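Local coordinates for protein putative sporulation-specific glycosylase YdhD (Bacillus subtilis subsp. subtilis str. 168, PDB 3CZ8) that probably hydrolyses glycosidic bonds in a chitin-like or peptidoglycan polysaccharide during sporulation, its family 18 glycosyl hydrolase domain being the part described here, at residues 126-131 / 165-170; 114-119 / 147-152; 54-59 / 108-113; 34-39 / 63-68; 189-194 / 230-235. The protein carries 1 engineered substitution. All blocks are in the same frame, centred on the assembly; numbering follows the deposited sequence. Where two conformers were deposited one is given.

Contact 1: residues 126-131 / 165-170; sequences DRDLFT and GYDYGG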
# COMPACT_ATOMS: atom_id res chain seq x y z
N ASP A 126 -5.40 4.72 -33.03
CA ASP A 126 -6.60 5.19 -32.35
C ASP A 126 -6.40 6.53 -31.65
O ASP A 126 -7.16 6.85 -30.73
CB ASP A 126 -7.03 4.15 -31.31
CG ASP A 126 -7.51 2.86 -31.93
OD1 ASP A 126 -7.72 2.82 -33.16
OD2 ASP A 126 -7.70 1.88 -31.17
N ARG A 127 -5.42 7.30 -32.10
CA ARG A 127 -5.04 8.52 -31.40
C ARG A 127 -6.06 9.65 -31.53
O ARG A 127 -6.40 10.29 -30.53
CB ARG A 127 -3.60 8.92 -31.74
CG ARG A 127 -3.37 9.79 -32.96
CD ARG A 127 -2.85 11.16 -32.55
NE ARG A 127 -1.70 11.06 -31.66
CZ ARG A 127 -0.80 12.03 -31.47
NH1 ARG A 127 -0.90 13.19 -32.11
NH2 ARG A 127 0.21 11.83 -30.63
N ASP A 128 -6.57 9.87 -32.74
CA ASP A 128 -7.58 10.88 -32.98
C ASP A 128 -8.96 10.41 -32.53
O ASP A 128 -9.81 11.22 -32.16
CB ASP A 128 -7.57 11.30 -34.46
CG ASP A 128 -6.35 12.15 -34.81
OD1 ASP A 128 -6.13 12.42 -36.01
OD2 ASP A 128 -5.61 12.56 -33.88
N LEU A 129 -9.16 9.09 -32.54
CA LEU A 129 -10.41 8.49 -32.06
C LEU A 129 -10.53 8.57 -30.55
O LEU A 129 -11.64 8.71 -30.01
CB LEU A 129 -10.51 7.03 -32.51
CG LEU A 129 -10.56 6.77 -34.02
CD1 LEU A 129 -10.42 5.28 -34.29
CD2 LEU A 129 -11.83 7.32 -34.66
N PHE A 130 -9.39 8.49 -29.86
CA PHE A 130 -9.32 8.64 -28.41
C PHE A 130 -9.64 10.08 -28.02
O PHE A 130 -10.43 10.30 -27.11
CB PHE A 130 -7.95 8.20 -27.86
CG PHE A 130 -7.88 8.13 -26.36
CD1 PHE A 130 -6.70 8.46 -25.70
CD2 PHE A 130 -8.98 7.73 -25.60
CE1 PHE A 130 -6.62 8.38 -24.31
CE2 PHE A 130 -8.90 7.67 -24.22
CZ PHE A 130 -7.72 7.99 -23.57
N THR A 131 -9.04 11.04 -28.72
CA THR A 131 -9.32 12.46 -28.52
C THR A 131 -10.80 12.78 -28.75
O THR A 131 -11.41 13.50 -27.95
CB THR A 131 -8.43 13.33 -29.43
OG1 THR A 131 -7.06 12.96 -29.24
CG2 THR A 131 -8.60 14.82 -29.12
N GLY A 165 -0.63 7.09 -29.25
CA GLY A 165 -2.07 7.16 -29.00
C GLY A 165 -2.53 8.30 -28.09
O GLY A 165 -3.74 8.56 -27.97
N TYR A 166 -1.58 8.99 -27.46
CA TYR A 166 -1.86 10.06 -26.52
C TYR A 166 -1.43 11.41 -27.06
O TYR A 166 -0.29 11.84 -26.90
CB TYR A 166 -1.21 9.77 -25.16
CG TYR A 166 -1.63 8.43 -24.60
CD1 TYR A 166 -2.88 8.28 -24.00
CD2 TYR A 166 -0.79 7.32 -24.70
CE1 TYR A 166 -3.28 7.05 -23.49
CE2 TYR A 166 -1.19 6.08 -24.20
CZ TYR A 166 -2.44 5.96 -23.60
OH TYR A 166 -2.86 4.77 -23.10
N ASP A 167 -2.37 12.08 -27.72
CA ASP A 167 -2.16 13.41 -28.25
C ASP A 167 -2.32 14.41 -27.10
O ASP A 167 -3.43 14.71 -26.71
CB ASP A 167 -3.19 13.68 -29.35
CG ASP A 167 -2.99 15.02 -30.03
OD1 ASP A 167 -3.80 15.34 -30.93
OD2 ASP A 167 -2.05 15.77 -29.69
N TYR A 168 -1.20 14.94 -26.60
CA TYR A 168 -1.22 15.87 -25.46
C TYR A 168 -1.99 17.16 -25.72
O TYR A 168 -2.72 17.64 -24.85
CB TYR A 168 0.21 16.23 -25.01
CG TYR A 168 0.82 15.31 -23.95
CD1 TYR A 168 0.46 13.97 -23.86
CD2 TYR A 168 1.77 15.80 -23.06
CE1 TYR A 168 1.03 13.13 -22.89
CE2 TYR A 168 2.34 14.98 -22.10
CZ TYR A 168 1.97 13.65 -22.02
OH TYR A 168 2.55 12.85 -21.07
N GLY A 169 -1.84 17.71 -26.92
CA GLY A 169 -2.48 18.97 -27.29
C GLY A 169 -3.97 18.80 -27.49
O GLY A 169 -4.76 19.67 -27.10
N GLY A 170 -4.36 17.68 -28.09
CA GLY A 170 -5.76 17.34 -28.31
C GLY A 170 -6.49 16.92 -27.05
O GLY A 170 -7.67 17.24 -26.87
O HOH W 1 -5.83 14.05 -31.50
O HOH W 2 -5.16 11.25 -27.97
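In one of its two modelled conformers, Arg-127 lays its guanidinium flat over the side chain of Asp-167, with Asp-167 CB beneath its centre and the carboxylate plane only 6° from its own. Bends at chi2 (114°) and chi3 (52°) turn CD and NE toward the 165-170 loop, while Arg-127 CB rests 3.6 Å from Gly-165 CA. Because the carboxylate is stacked beneath the guanidinium, no N-H points at it; the salt bridge, 3.7 Å from Arg-127 NH1 to Asp-167 OD2, is long and purely one of charges. Arg-127 NE is hydrogen-bonded to Arg-164 O, and NH2 forms a further salt bridge with Asp-158.

Asp-167 OD2 also caps helix 168-174, accepting weakly from Gly-169 N and Gly-170 N. One water is bonded to Asp-167 OD1, Asp-128 OD2 and Thr-131 OG1, bridging two carboxylates that would otherwise probably repel. A second water takes a bond from Thr-131 OG1 and from Asp-167 N and gives one to Gly-165 O, while Thr-131 CG2 sits 3.4 Å from Gly-170 O.

Deeper in, Phe-130 CE1 meets Tyr-166 CE1 at 3.7 Å, and Gly-165 O approaches the phenylalanine at its ring edge. Tyr-166 OH is bonded to Phe-119 O, and its side chain comes close to Glu-120, the predicted proton donor. The contact thus joins the start of helix 127-143 to the loop following strand 147-153, one of the beta-to-alpha loops that surround the active site of a TIM barrel.

Contact 2: residues 114-119 / 147-152; sequences GVTIDF and VLTIAV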
# COMPACT_ATOMS: atom_id res chain seq x y z
N GLY A 114 -16.94 13.44 -10.80
CA GLY A 114 -16.27 13.40 -12.09
C GLY A 114 -15.58 12.07 -12.34
O GLY A 114 -15.85 11.09 -11.64
N VAL A 115 -14.72 12.02 -13.36
CA VAL A 115 -13.98 10.80 -13.67
C VAL A 115 -12.49 11.00 -13.87
O VAL A 115 -11.99 12.12 -14.01
CB VAL A 115 -14.52 10.05 -14.92
CG1 VAL A 115 -15.89 9.47 -14.67
CG2 VAL A 115 -14.50 10.93 -16.15
N THR A 116 -11.79 9.87 -13.87
CA THR A 116 -10.41 9.78 -14.31
C THR A 116 -10.37 8.67 -15.33
O THR A 116 -10.62 7.51 -15.02
CB THR A 116 -9.44 9.50 -13.14
OG1 THR A 116 -9.55 10.56 -12.19
CG2 THR A 116 -8.00 9.41 -13.64
N ILE A 117 -10.11 9.03 -16.58
CA ILE A 117 -9.95 8.03 -17.62
C ILE A 117 -8.53 7.49 -17.49
O ILE A 117 -7.56 8.25 -17.54
CB ILE A 117 -10.22 8.60 -19.04
CG1 ILE A 117 -11.70 8.99 -19.22
CG2 ILE A 117 -9.80 7.61 -20.11
CD1 ILE A 117 -12.69 7.80 -19.14
N ASP A 118 -8.42 6.19 -17.26
CA ASP A 118 -7.14 5.52 -17.18
C ASP A 118 -7.13 4.43 -18.25
O ASP A 118 -7.22 3.24 -17.94
CB ASP A 118 -6.89 4.97 -15.77
CG ASP A 118 -5.53 4.29 -15.61
OD1 ASP A 118 -4.60 4.61 -16.37
OD2 ASP A 118 -5.40 3.43 -14.71
N PHE A 119 -7.07 4.85 -19.50
CA PHE A 119 -6.95 3.90 -20.60
C PHE A 119 -5.48 3.78 -20.95
O PHE A 119 -4.83 4.75 -21.35
CB PHE A 119 -7.77 4.32 -21.84
CG PHE A 119 -9.27 4.25 -21.66
CD1 PHE A 119 -9.84 3.68 -20.52
CD2 PHE A 119 -10.11 4.75 -22.65
CE1 PHE A 119 -11.22 3.62 -20.36
CE2 PHE A 119 -11.50 4.69 -22.50
CZ PHE A 119 -12.06 4.13 -21.36
N VAL A 147 -16.40 16.86 -13.62
CA VAL A 147 -15.02 17.12 -14.04
C VAL A 147 -14.48 15.96 -14.89
O VAL A 147 -14.82 14.80 -14.66
CB VAL A 147 -14.12 17.37 -12.79
CG1 VAL A 147 -12.70 17.78 -13.16
CG2 VAL A 147 -14.73 18.45 -11.90
N LEU A 148 -13.67 16.27 -15.90
CA LEU A 148 -13.01 15.25 -16.71
C LEU A 148 -11.51 15.31 -16.51
O LEU A 148 -10.88 16.32 -16.78
CB LEU A 148 -13.37 15.37 -18.20
CG LEU A 148 -12.70 14.39 -19.18
CD1 LEU A 148 -12.95 12.95 -18.80
CD2 LEU A 148 -13.15 14.63 -20.60
N THR A 149 -10.95 14.21 -15.99
CA THR A 149 -9.51 14.09 -15.81
C THR A 149 -9.03 12.82 -16.49
O THR A 149 -9.83 11.93 -16.77
CB THR A 149 -9.08 14.09 -14.31
OG1 THR A 149 -9.45 12.86 -13.70
CG2 THR A 149 -9.71 15.25 -13.54
N ILE A 150 -7.73 12.74 -16.77
CA ILE A 150 -7.16 11.61 -17.50
C ILE A 150 -5.77 11.28 -16.97
O ILE A 150 -4.98 12.17 -16.64
CB ILE A 150 -7.14 11.88 -19.03
CG1 ILE A 150 -6.59 10.67 -19.80
CG2 ILE A 150 -6.36 13.16 -19.36
CD1 ILE A 150 -6.76 10.74 -21.29
N ALA A 151 -5.48 9.98 -16.87
CA ALA A 151 -4.14 9.52 -16.56
C ALA A 151 -3.46 9.16 -17.88
O ALA A 151 -3.97 8.33 -18.63
CB ALA A 151 -4.18 8.31 -15.62
N VAL A 152 -2.35 9.83 -18.18
CA VAL A 152 -1.56 9.57 -19.39
C VAL A 152 -0.12 9.19 -19.03
O VAL A 152 0.38 9.61 -17.97
CB VAL A 152 -1.55 10.78 -20.41
CG1 VAL A 152 -2.95 11.07 -20.94
CG2 VAL A 152 -0.93 12.03 -19.79
O HOH W 3 -5.77 7.35 -20.42
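Val-115 and Thr-149 meet through two bonds at one oxygen: Val-115 O accepts from Thr-149 N at 3.1 Å and from Thr-149 OG1 at 2.7 Å. The hydroxyl uses a lone pair in the carbonyl plane, whereas the amide arrives tilted 33° from that plane. With chi1 at 72°, Thr-149 OG1 sits between its own backbone N and carbonyl carbon, turned toward the neighbouring strand. Thr-116 OG1 lies 2.8 Å from Thr-149 OG1, and its hydroxyl is also bonded to Ser-37 OG.

The remaining backbone bonds run from Val-115 N to Val-147 O, from Ile-117 N to Thr-149 O and from Ala-151 N to Ile-117 O, the last at 2.8 Å. They set two adjacent parallel strands of the TIM barrel in register, the flanks of a beta-alpha-beta unit whose crossover is helix 127-143. Beyond the last of these bonds, a water donates to both Phe-119 O and Ala-151 O.

Apolar contacts lie on the helix-facing side. Leu-148 CD1 touches Val-115 CG2 at 3.7 Å, in the valine conformer described, and Ile-117 CG1 at 4.2 Å, under helices 93-110 and 127-143. At the active-site end, Ala-151 CB lies 3.8 Å from Asp-118 OD1, on the aspartate whose side chain lies close to that of Glu-120, the predicted proton donor.

Contact 3: residues 54-59 / 108-113; sequences NDAAAI and STRGYG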
# COMPACT_ATOMS: atom_id res chain seq x y z
N ASN A 54 -18.02 -1.59 -4.41
CA ASN A 54 -18.53 -1.21 -3.10
C ASN A 54 -17.94 0.15 -2.75
O ASN A 54 -17.06 0.27 -1.90
CB ASN A 54 -18.17 -2.26 -2.05
CG ASN A 54 -18.97 -2.12 -0.77
OD1 ASN A 54 -20.19 -1.90 -0.80
ND2 ASN A 54 -18.30 -2.25 0.37
N ASP A 55 -18.44 1.18 -3.43
CA ASP A 55 -17.84 2.51 -3.38
C ASP A 55 -18.66 3.55 -2.62
O ASP A 55 -18.15 4.63 -2.30
CB ASP A 55 -17.50 3.02 -4.80
CG ASP A 55 -18.71 3.04 -5.74
OD1 ASP A 55 -18.51 3.44 -6.91
OD2 ASP A 55 -19.84 2.67 -5.35
N ALA A 56 -19.91 3.20 -2.31
CA ALA A 56 -20.87 4.10 -1.67
C ALA A 56 -20.35 4.75 -0.39
O ALA A 56 -20.56 5.95 -0.16
CB ALA A 56 -22.19 3.38 -1.41
N ALA A 57 -19.67 3.96 0.44
CA ALA A 57 -19.07 4.47 1.67
C ALA A 57 -17.90 5.40 1.39
O ALA A 57 -17.77 6.44 2.03
CB ALA A 57 -18.63 3.30 2.57
N ALA A 58 -17.08 5.04 0.41
CA ALA A 58 -15.89 5.82 0.03
C ALA A 58 -16.24 7.17 -0.62
O ALA A 58 -15.57 8.18 -0.37
CB ALA A 58 -14.98 5.00 -0.88
N ILE A 59 -17.29 7.18 -1.45
CA ILE A 59 -17.79 8.40 -2.09
C ILE A 59 -18.28 9.40 -1.04
O ILE A 59 -17.88 10.57 -1.05
CB ILE A 59 -18.91 8.09 -3.12
CG1 ILE A 59 -18.36 7.24 -4.26
CG2 ILE A 59 -19.52 9.38 -3.68
CD1 ILE A 59 -19.43 6.51 -5.06
N SER A 108 -23.67 10.02 -12.02
CA SER A 108 -24.92 10.61 -11.55
C SER A 108 -25.62 9.73 -10.51
O SER A 108 -26.07 10.23 -9.48
CB SER A 108 -25.86 10.95 -12.71
OG SER A 108 -25.92 9.88 -13.65
N THR A 109 -25.68 8.42 -10.78
CA THR A 109 -26.29 7.46 -9.86
C THR A 109 -25.47 7.32 -8.58
O THR A 109 -26.00 7.50 -7.48
CB THR A 109 -26.44 6.07 -10.52
OG1 THR A 109 -27.15 6.20 -11.76
CG2 THR A 109 -27.19 5.10 -9.61
N ARG A 110 -24.18 7.04 -8.73
CA ARG A 110 -23.30 6.77 -7.59
C ARG A 110 -22.86 8.03 -6.85
O ARG A 110 -22.43 7.95 -5.70
CB ARG A 110 -22.09 5.94 -8.02
CG ARG A 110 -22.43 4.56 -8.60
CD ARG A 110 -22.31 3.45 -7.56
NE ARG A 110 -23.43 3.41 -6.61
CZ ARG A 110 -23.38 3.87 -5.36
NH1 ARG A 110 -24.46 3.79 -4.59
NH2 ARG A 110 -22.27 4.42 -4.88
N GLY A 111 -22.96 9.19 -7.49
CA GLY A 111 -22.66 10.46 -6.82
C GLY A 111 -21.20 10.90 -6.85
O GLY A 111 -20.74 11.61 -5.94
N TYR A 112 -20.48 10.50 -7.89
CA TYR A 112 -19.11 10.97 -8.09
C TYR A 112 -19.11 12.42 -8.57
O TYR A 112 -20.09 12.88 -9.14
CB TYR A 112 -18.40 10.10 -9.13
CG TYR A 112 -17.91 8.76 -8.62
CD1 TYR A 112 -16.77 8.67 -7.81
CD2 TYR A 112 -18.56 7.58 -8.98
CE1 TYR A 112 -16.30 7.45 -7.36
CE2 TYR A 112 -18.10 6.34 -8.53
CZ TYR A 112 -16.96 6.29 -7.72
OH TYR A 112 -16.49 5.08 -7.27
N GLY A 113 -18.02 13.13 -8.31
CA GLY A 113 -17.86 14.50 -8.81
C GLY A 113 -17.22 14.59 -10.19
O GLY A 113 -16.99 15.69 -10.70
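Asp-55 holds both Tyr-112 and Arg-110, one with each carboxylate oxygen, where the start of helix 56-64 meets the end of helix 93-110 on the outside of the TIM barrel. Its CG stands between the backbone N and the carbonyl carbon (chi1 56°), which turns the carboxylate toward the neighbouring segment. Tyr-112 OH donates to Asp-55 OD1 at 2.6 Å, meeting it on the anti side and out of the carboxylate plane; Tyr-41 OH bonds to the same oxygen. Asp-55 OD2 takes the salt bridge, 3.0 Å from Arg-110 NH2.

The arginine reaches this oxygen through a chain bent at chi2 and chi3, its guanidinium plane oblique to the carboxylate. Arg-110 NH2 also lies 3.6 Å from Ala-56 CB.

Ile-59 packs against both Tyr-112 and Arg-110. Its CG1 is anti to the carbonyl carbon (chi1 -63°), and an extended chi2 (161°) carries CD1 over the face of the Tyr-112 ring in a CH-pi contact, 3.8 Å from the centroid; CD1 also meets the guanidinium of Arg-110 at its edge. Gly-111, the first residue past the helix, with positive phi, turns the chain beside this isoleucine and gives its carbonyl to Trp-63 NE1. On the other branch, Ile-59 CG2 rests 3.4 Å from Gly-111 O.

Contact 4: residues 34-39 / 63-68; sequences SSISIF and WQRRVT. With GOL (glycerol), chain C.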
# COMPACT_ATOMS: atom_id res chain seq x y z
N SER A 34 -8.74 19.48 -4.14
CA SER A 34 -8.14 18.15 -4.24
C SER A 34 -9.13 17.14 -4.78
O SER A 34 -10.33 17.41 -4.87
CB SER A 34 -7.60 17.71 -2.88
OG SER A 34 -6.83 16.53 -3.00
N SER A 35 -8.63 15.96 -5.14
CA SER A 35 -9.48 14.88 -5.61
C SER A 35 -8.92 13.53 -5.22
O SER A 35 -7.74 13.41 -4.89
CB SER A 35 -9.73 14.98 -7.12
OG SER A 35 -8.51 15.00 -7.84
N ILE A 36 -9.78 12.52 -5.25
CA ILE A 36 -9.38 11.13 -5.05
C ILE A 36 -10.00 10.35 -6.21
O ILE A 36 -11.21 10.40 -6.41
CB ILE A 36 -9.87 10.58 -3.68
CG1 ILE A 36 -8.96 11.07 -2.55
CG2 ILE A 36 -9.94 9.06 -3.67
CD1 ILE A 36 -9.56 10.92 -1.17
N SER A 37 -9.15 9.67 -6.99
CA SER A 37 -9.64 8.83 -8.06
C SER A 37 -9.64 7.38 -7.60
O SER A 37 -8.58 6.76 -7.45
CB SER A 37 -8.81 9.01 -9.33
OG SER A 37 -8.55 10.38 -9.58
N ILE A 38 -10.82 6.83 -7.40
CA ILE A 38 -10.98 5.49 -6.91
C ILE A 38 -10.85 4.44 -7.99
O ILE A 38 -11.56 4.48 -8.94
CB ILE A 38 -12.30 5.33 -6.18
CG1 ILE A 38 -12.39 6.29 -5.02
CG2 ILE A 38 -12.46 3.96 -5.67
CD1 ILE A 38 -13.70 6.55 -4.61
N PHE A 39 -9.97 3.48 -7.80
CA PHE A 39 -9.74 2.43 -8.77
C PHE A 39 -10.72 1.30 -8.60
O PHE A 39 -11.17 1.09 -7.54
CB PHE A 39 -8.29 1.95 -8.71
CG PHE A 39 -7.36 2.80 -9.50
CD1 PHE A 39 -6.87 2.37 -10.70
CD2 PHE A 39 -7.01 4.04 -9.07
CE1 PHE A 39 -6.06 3.16 -11.42
CE2 PHE A 39 -6.20 4.80 -9.81
CZ PHE A 39 -5.73 4.36 -10.97
N TRP A 63 -16.59 13.20 -0.05
CA TRP A 63 -17.39 14.43 -0.11
C TRP A 63 -17.37 15.21 1.21
O TRP A 63 -17.16 16.42 1.21
CB TRP A 63 -18.84 14.13 -0.48
CG TRP A 63 -19.12 13.92 -1.94
CD1 TRP A 63 -19.73 12.83 -2.51
CD2 TRP A 63 -18.85 14.83 -3.02
NE1 TRP A 63 -19.84 13.00 -3.87
CE2 TRP A 63 -19.32 14.22 -4.21
CE3 TRP A 63 -18.26 16.10 -3.11
CZ2 TRP A 63 -19.20 14.82 -5.46
CZ3 TRP A 63 -18.14 16.70 -4.36
CH2 TRP A 63 -18.61 16.06 -5.51
N GLN A 64 -17.57 14.49 2.31
CA GLN A 64 -17.58 15.06 3.67
C GLN A 64 -16.24 15.68 4.07
O GLN A 64 -16.20 16.56 4.93
CB GLN A 64 -18.00 14.00 4.69
CG GLN A 64 -19.50 13.72 4.71
CD GLN A 64 -19.85 12.36 5.28
OE1 GLN A 64 -18.98 11.61 5.75
NE2 GLN A 64 -21.14 12.02 5.25
N ARG A 65 -15.16 15.23 3.44
CA ARG A 65 -13.82 15.76 3.70
C ARG A 65 -13.46 16.96 2.81
O ARG A 65 -12.34 17.49 2.90
CB ARG A 65 -12.79 14.63 3.55
CG ARG A 65 -12.78 13.65 4.72
CD ARG A 65 -12.16 12.29 4.37
NE ARG A 65 -10.76 12.38 3.96
CZ ARG A 65 -10.31 12.14 2.73
NH1 ARG A 65 -11.15 11.79 1.77
NH2 ARG A 65 -9.02 12.25 2.47
N ARG A 66 -14.42 17.39 1.99
CA ARG A 66 -14.28 18.52 1.05
C ARG A 66 -13.22 18.28 -0.03
O ARG A 66 -12.40 19.14 -0.35
CB ARG A 66 -14.08 19.86 1.79
CG ARG A 66 -15.28 20.30 2.62
CD ARG A 66 -15.13 21.74 3.11
NE ARG A 66 -15.16 22.70 2.00
CZ ARG A 66 -15.04 24.02 2.13
NH1 ARG A 66 -15.08 24.79 1.05
NH2 ARG A 66 -14.88 24.57 3.33
N VAL A 67 -13.27 17.07 -0.59
CA VAL A 67 -12.37 16.61 -1.63
C VAL A 67 -13.28 15.95 -2.67
O VAL A 67 -14.29 15.36 -2.29
CB VAL A 67 -11.31 15.62 -1.03
CG1 VAL A 67 -10.56 14.86 -2.09
CG2 VAL A 67 -10.31 16.37 -0.15
N THR A 68 -12.95 16.07 -3.96
CA THR A 68 -13.80 15.50 -5.02
C THR A 68 -13.53 14.01 -5.27
O THR A 68 -12.42 13.64 -5.62
CB THR A 68 -13.63 16.25 -6.37
OG1 THR A 68 -13.66 17.66 -6.15
CG2 THR A 68 -14.74 15.87 -7.35
C1 GOL C . -8.57 18.16 -9.18
O1 GOL C . -7.88 17.83 -7.99
C2 GOL C . -9.13 19.57 -9.05
O2 GOL C . -8.06 20.44 -8.73
C3 GOL C . -10.18 19.64 -7.95
O3 GOL C . -11.32 18.87 -8.27
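A right-handed beta-alpha-beta unit of the TIM barrel, strand 35-42, helix 56-64 and strand 68-77, closes here as its two parallel strands begin to pair. Two backbone bonds surround Ser-35: Thr-68 N donates to Ser-34 O at 3.1 Å, and Ile-36 N donates to Thr-68 O at 2.9 Å. The chain reaches the second strand through a Schellman motif in which Arg-66, with positive phi, leaves the helix.

Val-67 packs against the strand with CG1, which lies anti to its backbone N (chi1 166°) and comes 3.7 Å from Ser-35 CA. Its other branch, CG2, faces Ser-34 CB, while the Ile-36 side chain crosses that of Val-67 at about a right angle, CG1 to CG1. Further out, Ile-36 CD1 meets the guanidinium of Arg-65 at its edge, 3.5 Å from NH1, though this arginine is poorly ordered. Ser-34 OG turns to Val-15 O on strand 9-17, so both neighbouring strands hold Ser-34.

Ser-35 and Thr-68 place their side chains on the same face of the sheet, where a glycerol, probably from the crystallisation liquor, spans them. Its O3 makes a weak bond of 3.4 Å with Thr-68 OG1, and its O1 a bond of 2.9 Å with Ser-35 OG.

Contact 5: residues 189-194 / 230-235; sequences GSEPGP and IPYQPG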
# COMPACT_ATOMS: atom_id res chain seq x y z
N GLY A 189 10.68 -4.79 -16.19
CA GLY A 189 11.08 -5.41 -17.44
C GLY A 189 12.19 -4.66 -18.16
O GLY A 189 12.35 -4.81 -19.37
N SER A 190 12.97 -3.88 -17.42
CA SER A 190 14.09 -3.14 -18.01
C SER A 190 15.40 -3.30 -17.22
O SER A 190 15.45 -3.96 -16.18
CB SER A 190 13.74 -1.66 -18.18
OG SER A 190 13.94 -0.93 -16.97
N GLU A 191 16.46 -2.68 -17.76
CA GLU A 191 17.75 -2.51 -17.10
C GLU A 191 17.58 -1.56 -15.89
O GLU A 191 16.75 -0.64 -15.95
CB GLU A 191 18.73 -1.91 -18.12
CG GLU A 191 20.18 -1.68 -17.68
CD GLU A 191 21.08 -2.87 -17.93
OE1 GLU A 191 21.08 -3.41 -19.06
OE2 GLU A 191 21.82 -3.26 -17.00
N PRO A 192 18.32 -1.81 -14.79
CA PRO A 192 18.33 -0.91 -13.62
C PRO A 192 18.64 0.56 -13.91
O PRO A 192 19.50 0.87 -14.73
CB PRO A 192 19.42 -1.51 -12.72
CG PRO A 192 20.16 -2.49 -13.59
CD PRO A 192 19.14 -3.01 -14.52
N GLY A 193 17.91 1.44 -13.23
CA GLY A 193 18.09 2.88 -13.33
C GLY A 193 16.96 3.62 -12.63
O GLY A 193 16.01 2.98 -12.16
N PRO A 194 17.05 4.96 -12.55
CA PRO A 194 16.08 5.79 -11.83
C PRO A 194 14.67 5.68 -12.39
O PRO A 194 14.48 5.76 -13.60
CB PRO A 194 16.62 7.22 -12.01
CG PRO A 194 17.51 7.14 -13.21
CD PRO A 194 18.10 5.78 -13.18
N ILE A 230 21.84 -7.26 -10.60
CA ILE A 230 22.87 -6.88 -11.58
C ILE A 230 23.74 -8.09 -11.97
O ILE A 230 23.61 -9.15 -11.36
CB ILE A 230 23.62 -5.55 -11.26
CG1 ILE A 230 24.12 -5.51 -9.82
CG2 ILE A 230 22.74 -4.36 -11.59
CD1 ILE A 230 25.01 -4.31 -9.53
N PRO A 231 24.70 -7.91 -12.89
CA PRO A 231 24.63 -8.48 -14.21
C PRO A 231 23.20 -8.85 -14.62
O PRO A 231 22.72 -9.97 -14.36
CB PRO A 231 25.65 -9.62 -14.11
CG PRO A 231 26.75 -8.98 -13.05
CD PRO A 231 26.11 -7.62 -12.60
N TYR A 232 22.53 -7.88 -15.24
CA TYR A 232 21.14 -7.98 -15.68
C TYR A 232 20.93 -9.07 -16.73
O TYR A 232 21.69 -9.17 -17.70
CB TYR A 232 20.62 -6.62 -16.19
CG TYR A 232 19.26 -6.68 -16.85
CD1 TYR A 232 18.11 -6.94 -16.10
CD2 TYR A 232 19.12 -6.48 -18.22
CE1 TYR A 232 16.86 -7.00 -16.70
CE2 TYR A 232 17.87 -6.54 -18.84
CZ TYR A 232 16.74 -6.80 -18.07
OH TYR A 232 15.50 -6.86 -18.66
N GLN A 233 19.88 -9.86 -16.53
CA GLN A 233 19.59 -11.02 -17.34
C GLN A 233 18.25 -10.83 -18.08
O GLN A 233 17.26 -10.43 -17.45
CB GLN A 233 19.56 -12.27 -16.44
CG GLN A 233 19.15 -13.59 -17.11
CD GLN A 233 20.25 -14.21 -17.96
OE1 GLN A 233 21.42 -13.83 -17.88
NE2 GLN A 233 19.87 -15.18 -18.79
N PRO A 234 18.22 -11.12 -19.39
CA PRO A 234 16.99 -11.18 -20.19
C PRO A 234 16.05 -12.26 -19.67
O PRO A 234 16.49 -13.36 -19.31
CB PRO A 234 17.49 -11.55 -21.59
CG PRO A 234 18.93 -11.22 -21.59
CD PRO A 234 19.42 -11.41 -20.21
N GLY A 235 14.76 -11.94 -19.63
CA GLY A 235 13.76 -12.87 -19.12
C GLY A 235 13.40 -12.65 -17.66
O GLY A 235 12.26 -12.90 -17.25
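In the backbones of 189-194 and 230-235, neither of them helix nor strand, the CA atoms come nearest at Glu-191 and Tyr-232, 6.6 Å apart. The ring of Tyr-232 bridges the gap. Its CG lies anti to the backbone N (chi1 171°), reaching out from its own loop, and the ring sets one face against the chain at Glu-191. Glu-191 CA stands over the ring centre in a CH-pi contact, 4.2 Å from the centroid and 5° off the normal; Glu-191 N lies over the same ring. Farther along the ring, Ser-190 O comes 3.4 Å from Tyr-232 CE1, in an oblique approach.

The Glu-191 side chain bends at chi2 and returns beside the tyrosine. Its OE1 lies 3.7 Å from Tyr-232 CD2 and its OE2 touches CB, with the carboxylate plane inclined 62° to the ring.

Beside the tyrosine, Pro-192 CG packs on Ile-230 CG2 at 3.8 Å, and Pro-192 CD touches Tyr-232 CB. Both Pro-192 and Ile-230 also rest on Glu-279 of strand 277-281. This surface packing joins the loop between strand 177-181 and helix 198-208 to the loop linking strands 225-229 and 239-241, tying a barrel loop to the five-stranded antiparallel sheet inserted in this family 18 TIM barrel.

Along the chain, contacts 3 and 4 alternate their segments and both use helix 56-64; contacts 1 and 2 alternate likewise, sharing the unit strand 114-118, helix 127-143, strand 147-153. Contact 5 follows last. Contacts 2 and 4 are pairings within the same barrel sheet, centres about 14 Å apart, joined through Thr-116 and Ser-37. Contacts 3 and 4, centres about 10 Å apart, touch through Trp-63 and Gly-111, while Tyr-166 and Phe-119 join contact 1 to contact 2 beside the predicted proton donor. Contacts 1 to 4 run from the barrel's outer helices through its strands to its active-site loops. Contact 5 stands apart, its centre about 42 Å from that of contact 3, where the inserted sheet meets a barrel loop.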